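Local coordinates for protein pyruvate kinase (Pyrobaculum aerophilum, PDB 3QTG) that catalyses the last step of glycolysis, interconverting phosphoenolpyruvate plus ADP and pyruvate plus ATP, with the help of a divalent metal cation, at residues A[84-89]-A[172-177]; A[177-182]-A[211-216]. All coordinates share one frame; numbering follows the deposited sequence.

Contact 1. Residues A[84-89]-A[172-177]; sequences PSIRVG and KDYDIS
Residues 84-89 and 172-177 face each other as two irregular segments, the second kinked by an inverse gamma turn at Asp175, with no hydrogen bond between them; the CA atoms of Pro84 and Ile176 lie 7.4 Å apart, those of Ile86 and Tyr174 8.7 Å, and side chains meet across the gap. Ile86 does most of the work. Its CD1 methyl sits over the centre of the Tyr174 ring, 3.5 Å from the centroid and only 3° off the ring normal, a CH-pi contact so well centred that CD1 lies at nearly equal distance from all six ring carbons. CD1 is anti to CA (chi2 -177°), so the CG1 branch is fully extended and reaches that far. CG1 of Ile86 meets CD1 of Ile176 at 3.8 Å. The other branch of Ile176 turns to the proline: its CG2 lies 4.0 Å from CB of Pro84.

These two loops are the connections between the barrel and the small beta domain that pyruvate kinases carry after the third barrel strand, here 76-80: 84-89 leads out to that domain and 172-177 leads back. The contact lies where the small domain joins the barrel, consistent with the hinge about which that domain moves in relatives. Helix 120-125 of the small domain adds Phe122 against both Ile86 and Tyr174, while the Tyr174 hydroxyl is hydrogen-bonded to the carbonyl of Ile167. Along 84-89, Arg87, by similarity an ATP-binding residue, donates from NE to OG of Ser85 at 3.0 Å, with the hydroxyl tilted 21° out of the guanidinium plane; its NH1 binds the carbonyl of Gly164.

Contact 2. Residues A[177-182]-A[211-216]; sequences STPAEE and VDSVRS
Pro179 packs its ring against the helical turn of Ser213 and Val214, and its CA comes within 6.1 Å of the CA of Val214. CB, the first side-chain atom, meets the CG2 methyl of Val214 at 4.1 Å. One atom further, CG touches both residues: CG2 of Val214 at 4.0 Å and CB of Ser213 at 3.9 Å, with the carbonyl oxygen of Ser213 at similar range. CD, where the ring closes back on the nitrogen, makes the closest approach, 3.7 Å to CB of Ser213. The ring thus spans two consecutive residues of the helix. Val214 presents CG2 because its CG1 is anti to the backbone N (chi1 175°), which sets CG2 beside that nitrogen.

The peptide bond before Pro179 is cis, a sharp bend in the chain just ahead of helix 181-190, with Ala180 at the N-cap position. In the (beta/alpha)8 barrel of pyruvate kinase, helix 208-220 follows barrel strand 199-202 and packs on its outside, Val214 touching Ile202 of that strand. The contact thus joins the loop entering one barrel helix to the next helix along the chain. Hydroxyls near the proline are engaged with the first part of helix 208-220: OG1 of Thr178 hydrogen-bonds to the Asp210 carboxylate, and OG of Ser213 to the carbonyl of Lys209. Further along, the carbonyl oxygen of Asp212 is gripped twice, by N of Ser216 and, at 2.8 Å, by OG of Ser216, which reach it from opposite faces of the carbonyl plane.

Overall arrangement
The contacts follow one another along the chain and share Ser177, the last residue of 172-177 and the first of 177-182, so the chain returning from contact 1 runs straight into contact 2. Their centres are 15 Å apart, and they also touch directly: N of Pro84 lies 3.7 Å from CB of Ala180. Both lie near the active site inferred by similarity, contact 1 nearer and carrying Arg87 of the inferred ATP site. The side chain of Pro84 is about 8 Å from that of Glu232, a probable magnesium ligand, and about 9 Å from that of Lys230, the probable transition-state stabiliser; the side chain of Thr178 is about 10 Å from that of Glu232.

Contact 1. Residues A[84-89]-A[172-177]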
ATOM      1  N   PRO A  84     -40.570 -11.393 -22.345  1.00 46.37           N
ATOM      2  CA  PRO A  84     -41.397 -10.985 -23.485  1.00 46.49           C
ATOM      3  C   PRO A  84     -40.628 -11.099 -24.808  1.00 46.30           C
ATOM      4  O   PRO A  84     -39.403 -11.210 -24.830  1.00 45.93           O
ATOM      5  CB  PRO A  84     -41.771  -9.533 -23.163  1.00 46.56           C
ATOM      6  CG  PRO A  84     -40.679  -9.037 -22.227  1.00 47.04           C
ATOM      7  CD  PRO A  84     -40.090 -10.260 -21.530  1.00 45.83           C
ATOM      8  N   SER A  85     -41.351 -11.122 -25.916  1.00 46.24           N
ATOM      9  CA  SER A  85     -40.711 -11.195 -27.207  1.00 45.70           C
ATOM     10  C   SER A  85     -41.648 -10.498 -28.150  1.00 45.10           C
ATOM     11  O   SER A  85     -42.857 -10.391 -27.862  1.00 45.97           O
ATOM     12  CB  SER A  85     -40.548 -12.649 -27.637  1.00 46.16           C
ATOM     13  OG  SER A  85     -41.821 -13.282 -27.708  1.00 48.92           O
ATOM     14  N   ILE A  86     -41.097 -10.027 -29.265  1.00 42.74           N
ATOM     15  CA  ILE A  86     -41.911  -9.542 -30.360  1.00 40.51           C
ATOM     16  C   ILE A  86     -41.753 -10.528 -31.506  1.00 39.60           C
ATOM     17  O   ILE A  86     -40.636 -10.833 -31.909  1.00 37.29           O
ATOM     18  CB  ILE A  86     -41.525  -8.089 -30.785  1.00 40.83           C
ATOM     19  CG1 ILE A  86     -41.837  -7.111 -29.649  1.00 39.87           C
ATOM     20  CG2 ILE A  86     -42.248  -7.705 -32.082  1.00 38.18           C
ATOM     21  CD1 ILE A  86     -41.565  -5.632 -29.975  1.00 40.79           C
ATOM     22  N   ARG A  87     -42.879 -11.039 -32.005  1.00 39.14           N
ATOM     23  CA  ARG A  87     -42.844 -12.053 -33.048  1.00 39.66           C
ATOM     24  C   ARG A  87     -43.648 -11.646 -34.264  1.00 39.10           C
ATOM     25  O   ARG A  87     -44.606 -10.895 -34.140  1.00 39.58           O
ATOM     26  CB  ARG A  87     -43.347 -13.388 -32.495  1.00 40.69           C
ATOM     27  CG  ARG A  87     -42.379 -13.960 -31.477  1.00 42.36           C
ATOM     28  CD  ARG A  87     -42.964 -15.096 -30.652  1.00 48.96           C
ATOM     29  NE  ARG A  87     -41.929 -15.547 -29.716  1.00 55.02           N
ATOM     30  CZ  ARG A  87     -40.967 -16.426 -30.005  1.00 56.18           C
ATOM     31  NH1 ARG A  87     -40.906 -16.996 -31.202  1.00 56.82           N
ATOM     32  NH2 ARG A  87     -40.068 -16.744 -29.087  1.00 57.17           N
ATOM     33  N   VAL A  88     -43.244 -12.129 -35.434  1.00 38.11           N
ATOM     34  CA  VAL A  88     -43.993 -11.914 -36.655  1.00 38.49           C
ATOM     35  C   VAL A  88     -45.416 -12.453 -36.388  1.00 39.01           C
ATOM     36  O   VAL A  88     -45.581 -13.500 -35.744  1.00 38.18           O
ATOM     37  CB  VAL A  88     -43.344 -12.638 -37.855  1.00 37.59           C
ATOM     38  CG1 VAL A  88     -44.175 -12.483 -39.116  1.00 37.36           C
ATOM     39  CG2 VAL A  88     -41.902 -12.155 -38.084  1.00 38.43           C
ATOM     40  N   GLY A  89     -46.422 -11.725 -36.865  1.00 39.84           N
ATOM     41  CA  GLY A  89     -47.812 -12.159 -36.731  1.00 40.83           C
ATOM     42  C   GLY A  89     -48.190 -13.170 -37.800  1.00 42.15           C
ATOM     43  O   GLY A  89     -47.331 -13.736 -38.481  1.00 41.58           O
ATOM     44  N   LYS A 172     -30.940  -2.105 -29.576  1.00 41.52           N
ATOM     45  CA  LYS A 172     -32.123  -1.413 -29.050  1.00 42.67           C
ATOM     46  C   LYS A 172     -32.924  -2.314 -28.135  1.00 42.87           C
ATOM     47  O   LYS A 172     -33.048  -3.507 -28.377  1.00 43.47           O
ATOM     48  CB  LYS A 172     -33.051  -0.900 -30.169  1.00 42.48           C
ATOM     49  CG  LYS A 172     -32.456   0.135 -31.104  1.00 43.81           C
ATOM     50  CD  LYS A 172     -32.286   1.486 -30.443  1.00 46.17           C
ATOM     51  CE  LYS A 172     -31.657   2.471 -31.411  1.00 48.19           C
ATOM     52  NZ  LYS A 172     -32.685   3.078 -32.315  1.00 50.27           N
ATOM     53  N   ASP A 173     -33.464  -1.726 -27.079  1.00 43.97           N
ATOM     54  CA  ASP A 173     -34.362  -2.412 -26.165  1.00 44.79           C
ATOM     55  C   ASP A 173     -35.818  -2.067 -26.459  1.00 45.45           C
ATOM     56  O   ASP A 173     -36.140  -0.926 -26.793  1.00 46.31           O
ATOM     57  CB  ASP A 173     -34.055  -1.995 -24.729  1.00 44.98           C
ATOM     58  CG  ASP A 173     -32.710  -2.492 -24.253  1.00 45.22           C
ATOM     59  OD1 ASP A 173     -32.695  -3.151 -23.185  1.00 47.72           O
ATOM     60  OD2 ASP A 173     -31.685  -2.234 -24.935  1.00 42.90           O
ATOM     61  N   TYR A 174     -36.691  -3.053 -26.320  1.00 45.68           N
ATOM     62  CA  TYR A 174     -38.123  -2.804 -26.392  1.00 46.29           C
ATOM     63  C   TYR A 174     -38.744  -2.342 -25.058  1.00 48.08           C
ATOM     64  O   TYR A 174     -38.547  -2.971 -24.019  1.00 48.54           O
ATOM     65  CB  TYR A 174     -38.847  -4.062 -26.844  1.00 44.41           C
ATOM     66  CG  TYR A 174     -38.463  -4.617 -28.198  1.00 42.26           C
ATOM     67  CD1 TYR A 174     -38.353  -3.795 -29.333  1.00 40.34           C
ATOM     68  CD2 TYR A 174     -38.258  -5.981 -28.349  1.00 38.23           C
ATOM     69  CE1 TYR A 174     -38.012  -4.345 -30.581  1.00 38.15           C
ATOM     70  CE2 TYR A 174     -37.932  -6.529 -29.564  1.00 38.03           C
ATOM     71  CZ  TYR A 174     -37.825  -5.711 -30.678  1.00 39.49           C
ATOM     72  OH  TYR A 174     -37.508  -6.296 -31.872  1.00 39.21           O
ATOM     73  N   ASP A 175     -39.539  -1.279 -25.098  1.00 50.17           N
ATOM     74  CA  ASP A 175     -40.266  -0.840 -23.915  1.00 52.41           C
ATOM     75  C   ASP A 175     -41.572  -1.635 -23.735  1.00 53.39           C
ATOM     76  O   ASP A 175     -42.661  -1.167 -24.071  1.00 53.85           O
ATOM     77  CB  ASP A 175     -40.527   0.667 -23.991  1.00 53.15           C
ATOM     78  CG  ASP A 175     -41.272   1.197 -22.778  1.00 56.28           C
ATOM     79  OD1 ASP A 175     -41.260   0.545 -21.710  1.00 56.85           O
ATOM     80  OD2 ASP A 175     -41.882   2.283 -22.894  1.00 60.41           O
ATOM     81  N   ILE A 176     -41.456  -2.845 -23.199  1.00 54.69           N
ATOM     82  CA  ILE A 176     -42.623  -3.702 -22.981  1.00 56.20           C
ATOM     83  C   ILE A 176     -42.914  -3.928 -21.480  1.00 58.29           C
ATOM     84  O   ILE A 176     -42.034  -4.367 -20.723  1.00 57.60           O
ATOM     85  CB  ILE A 176     -42.479  -5.069 -23.700  1.00 55.26           C
ATOM     86  CG1 ILE A 176     -42.436  -4.885 -25.222  1.00 54.36           C
ATOM     87  CG2 ILE A 176     -43.630  -5.993 -23.337  1.00 54.96           C
ATOM     88  CD1 ILE A 176     -41.850  -6.089 -25.963  1.00 50.54           C
ATOM     89  N   SER A 177     -44.164  -3.655 -21.080  1.00 60.54           N
ATOM     90  CA  SER A 177     -44.635  -3.890 -19.708  1.00 62.85           C
ATOM     91  C   SER A 177     -44.332  -5.312 -19.203  1.00 63.31           C
ATOM     92  O   SER A 177     -44.459  -6.290 -19.952  1.00 63.64           O
ATOM     93  CB  SER A 177     -46.142  -3.615 -19.615  1.00 63.80           C
ATOM     94  OG  SER A 177     -46.433  -2.266 -19.941  1.00 65.34           O
TER

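Contact 2. Residues A[177-182]-A[211-216]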
ATOM      1  N   SER A 177     -44.164  -3.655 -21.080  1.00 60.54           N
ATOM      2  CA  SER A 177     -44.635  -3.890 -19.708  1.00 62.85           C
ATOM      3  C   SER A 177     -44.332  -5.312 -19.203  1.00 63.31           C
ATOM      4  O   SER A 177     -44.459  -6.290 -19.952  1.00 63.64           O
ATOM      5  CB  SER A 177     -46.142  -3.615 -19.615  1.00 63.80           C
ATOM      6  OG  SER A 177     -46.433  -2.266 -19.941  1.00 65.34           O
ATOM      7  N   THR A 178     -43.936  -5.422 -17.937  1.00 64.11           N
ATOM      8  CA  THR A 178     -43.565  -6.727 -17.356  1.00 64.77           C
ATOM      9  C   THR A 178     -44.227  -6.980 -15.986  1.00 65.12           C
ATOM     10  O   THR A 178     -44.746  -6.039 -15.383  1.00 65.74           O
ATOM     11  CB  THR A 178     -42.028  -6.865 -17.189  1.00 64.02           C
ATOM     12  OG1 THR A 178     -41.568  -5.851 -16.291  1.00 65.63           O
ATOM     13  CG2 THR A 178     -41.318  -6.732 -18.516  1.00 63.48           C
ATOM     14  N   PRO A 179     -44.212  -8.251 -15.492  1.00 65.04           N
ATOM     15  CA  PRO A 179     -43.678  -9.469 -16.133  1.00 64.11           C
ATOM     16  C   PRO A 179     -44.533  -9.847 -17.340  1.00 63.51           C
ATOM     17  O   PRO A 179     -45.684  -9.423 -17.428  1.00 63.91           O
ATOM     18  CB  PRO A 179     -43.815 -10.548 -15.045  1.00 64.15           C
ATOM     19  CG  PRO A 179     -44.088  -9.813 -13.783  1.00 64.83           C
ATOM     20  CD  PRO A 179     -44.802  -8.565 -14.177  1.00 65.39           C
ATOM     21  N   ALA A 180     -43.963 -10.629 -18.255  1.00 62.54           N
ATOM     22  CA  ALA A 180     -44.669 -11.069 -19.446  1.00 62.11           C
ATOM     23  C   ALA A 180     -45.818 -12.009 -19.078  1.00 62.18           C
ATOM     24  O   ALA A 180     -45.686 -12.864 -18.190  1.00 61.81           O
ATOM     25  CB  ALA A 180     -43.718 -11.743 -20.415  1.00 61.50           C
ATOM     26  N   GLU A 181     -46.935 -11.845 -19.780  1.00 61.83           N
ATOM     27  CA  GLU A 181     -48.139 -12.645 -19.559  1.00 61.91           C
ATOM     28  C   GLU A 181     -47.807 -14.135 -19.604  1.00 61.04           C
ATOM     29  O   GLU A 181     -48.323 -14.920 -18.809  1.00 60.54           O
ATOM     30  CB  GLU A 181     -49.208 -12.293 -20.603  1.00 62.43           C
ATOM     31  CG  GLU A 181     -50.633 -12.362 -20.065  1.00 65.24           C
ATOM     32  CD  GLU A 181     -51.674 -12.651 -21.139  1.00 67.35           C
ATOM     33  OE1 GLU A 181     -52.624 -13.405 -20.830  1.00 70.43           O
ATOM     34  OE2 GLU A 181     -51.550 -12.141 -22.277  1.00 66.30           O
ATOM     35  N   GLU A 182     -46.919 -14.507 -20.526  1.00 60.48           N
ATOM     36  CA  GLU A 182     -46.471 -15.894 -20.684  1.00 60.47           C
ATOM     37  C   GLU A 182     -45.608 -16.370 -19.499  1.00 59.75           C
ATOM     38  O   GLU A 182     -45.567 -17.571 -19.192  1.00 60.35           O
ATOM     39  CB  GLU A 182     -45.687 -16.063 -21.993  1.00 60.49           C
ATOM     40  CG  GLU A 182     -46.419 -15.648 -23.273  1.00 63.68           C
ATOM     41  CD  GLU A 182     -46.369 -14.136 -23.551  1.00 67.80           C
ATOM     42  OE1 GLU A 182     -47.453 -13.547 -23.800  1.00 70.36           O
ATOM     43  OE2 GLU A 182     -45.263 -13.537 -23.525  1.00 68.52           O
ATOM     44  N   VAL A 211     -37.623  -6.152 -11.994  1.00 52.90           N
ATOM     45  CA  VAL A 211     -37.179  -7.199 -11.071  1.00 51.85           C
ATOM     46  C   VAL A 211     -38.162  -7.371  -9.891  1.00 52.11           C
ATOM     47  O   VAL A 211     -38.558  -8.492  -9.568  1.00 51.54           O
ATOM     48  CB  VAL A 211     -35.730  -6.936 -10.579  1.00 50.96           C
ATOM     49  CG1 VAL A 211     -35.231  -8.081  -9.716  1.00 49.81           C
ATOM     50  CG2 VAL A 211     -34.801  -6.736 -11.766  1.00 51.14           C
ATOM     51  N   ASP A 212     -38.550  -6.248  -9.288  1.00 52.84           N
ATOM     52  CA  ASP A 212     -39.524  -6.197  -8.189  1.00 54.70           C
ATOM     53  C   ASP A 212     -40.881  -6.817  -8.539  1.00 54.86           C
ATOM     54  O   ASP A 212     -41.528  -7.426  -7.683  1.00 55.30           O
ATOM     55  CB  ASP A 212     -39.752  -4.743  -7.740  1.00 55.45           C
ATOM     56  CG  ASP A 212     -38.529  -4.113  -7.077  1.00 58.27           C
ATOM     57  OD1 ASP A 212     -37.469  -4.778  -6.929  1.00 60.02           O
ATOM     58  OD2 ASP A 212     -38.632  -2.920  -6.700  1.00 62.01           O
ATOM     59  N   SER A 213     -41.308  -6.651  -9.790  1.00 54.74           N
ATOM     60  CA  SER A 213     -42.579  -7.206 -10.267  1.00 55.25           C
ATOM     61  C   SER A 213     -42.550  -8.713 -10.275  1.00 54.45           C
ATOM     62  O   SER A 213     -43.530  -9.355  -9.928  1.00 54.20           O
ATOM     63  CB  SER A 213     -42.889  -6.705 -11.669  1.00 55.30           C
ATOM     64  OG  SER A 213     -43.101  -5.308 -11.626  1.00 58.42           O
ATOM     65  N   VAL A 214     -41.418  -9.280 -10.681  1.00 53.87           N
ATOM     66  CA  VAL A 214     -41.262 -10.729 -10.633  1.00 53.47           C
ATOM     67  C   VAL A 214     -41.171 -11.171  -9.163  1.00 53.68           C
ATOM     68  O   VAL A 214     -41.724 -12.202  -8.789  1.00 53.77           O
ATOM     69  CB  VAL A 214     -40.068 -11.215 -11.494  1.00 52.90           C
ATOM     70  CG1 VAL A 214     -39.834 -12.720 -11.330  1.00 51.72           C
ATOM     71  CG2 VAL A 214     -40.327 -10.890 -12.961  1.00 53.24           C
ATOM     72  N   ARG A 215     -40.517 -10.365  -8.328  1.00 53.68           N
ATOM     73  CA  ARG A 215     -40.414 -10.690  -6.907  1.00 54.30           C
ATOM     74  C   ARG A 215     -41.778 -10.766  -6.222  1.00 55.19           C
ATOM     75  O   ARG A 215     -42.044 -11.722  -5.486  1.00 55.44           O
ATOM     76  CB  ARG A 215     -39.469  -9.740  -6.168  1.00 53.88           C
ATOM     77  CG  ARG A 215     -38.024 -10.184  -6.200  1.00 52.82           C
ATOM     78  CD  ARG A 215     -37.253  -9.719  -4.957  1.00 54.21           C
ATOM     79  NE  ARG A 215     -35.811  -9.981  -5.088  1.00 53.05           N
ATOM     80  CZ  ARG A 215     -34.946  -9.083  -5.541  1.00 53.71           C
ATOM     81  NH1 ARG A 215     -35.373  -7.868  -5.885  1.00 56.53           N
ATOM     82  NH2 ARG A 215     -33.659  -9.383  -5.644  1.00 50.93           N
ATOM     83  N   SER A 216     -42.641  -9.783  -6.493  1.00 55.94           N
ATOM     84  CA  SER A 216     -44.013  -9.742  -5.944  1.00 56.93           C
ATOM     85  C   SER A 216     -44.865 -10.886  -6.462  1.00 57.10           C
ATOM     86  O   SER A 216     -45.614 -11.486  -5.704  1.00 58.04           O
ATOM     87  CB  SER A 216     -44.723  -8.429  -6.286  1.00 57.45           C
ATOM     88  OG  SER A 216     -43.858  -7.324  -6.183  1.00 58.66           O
TER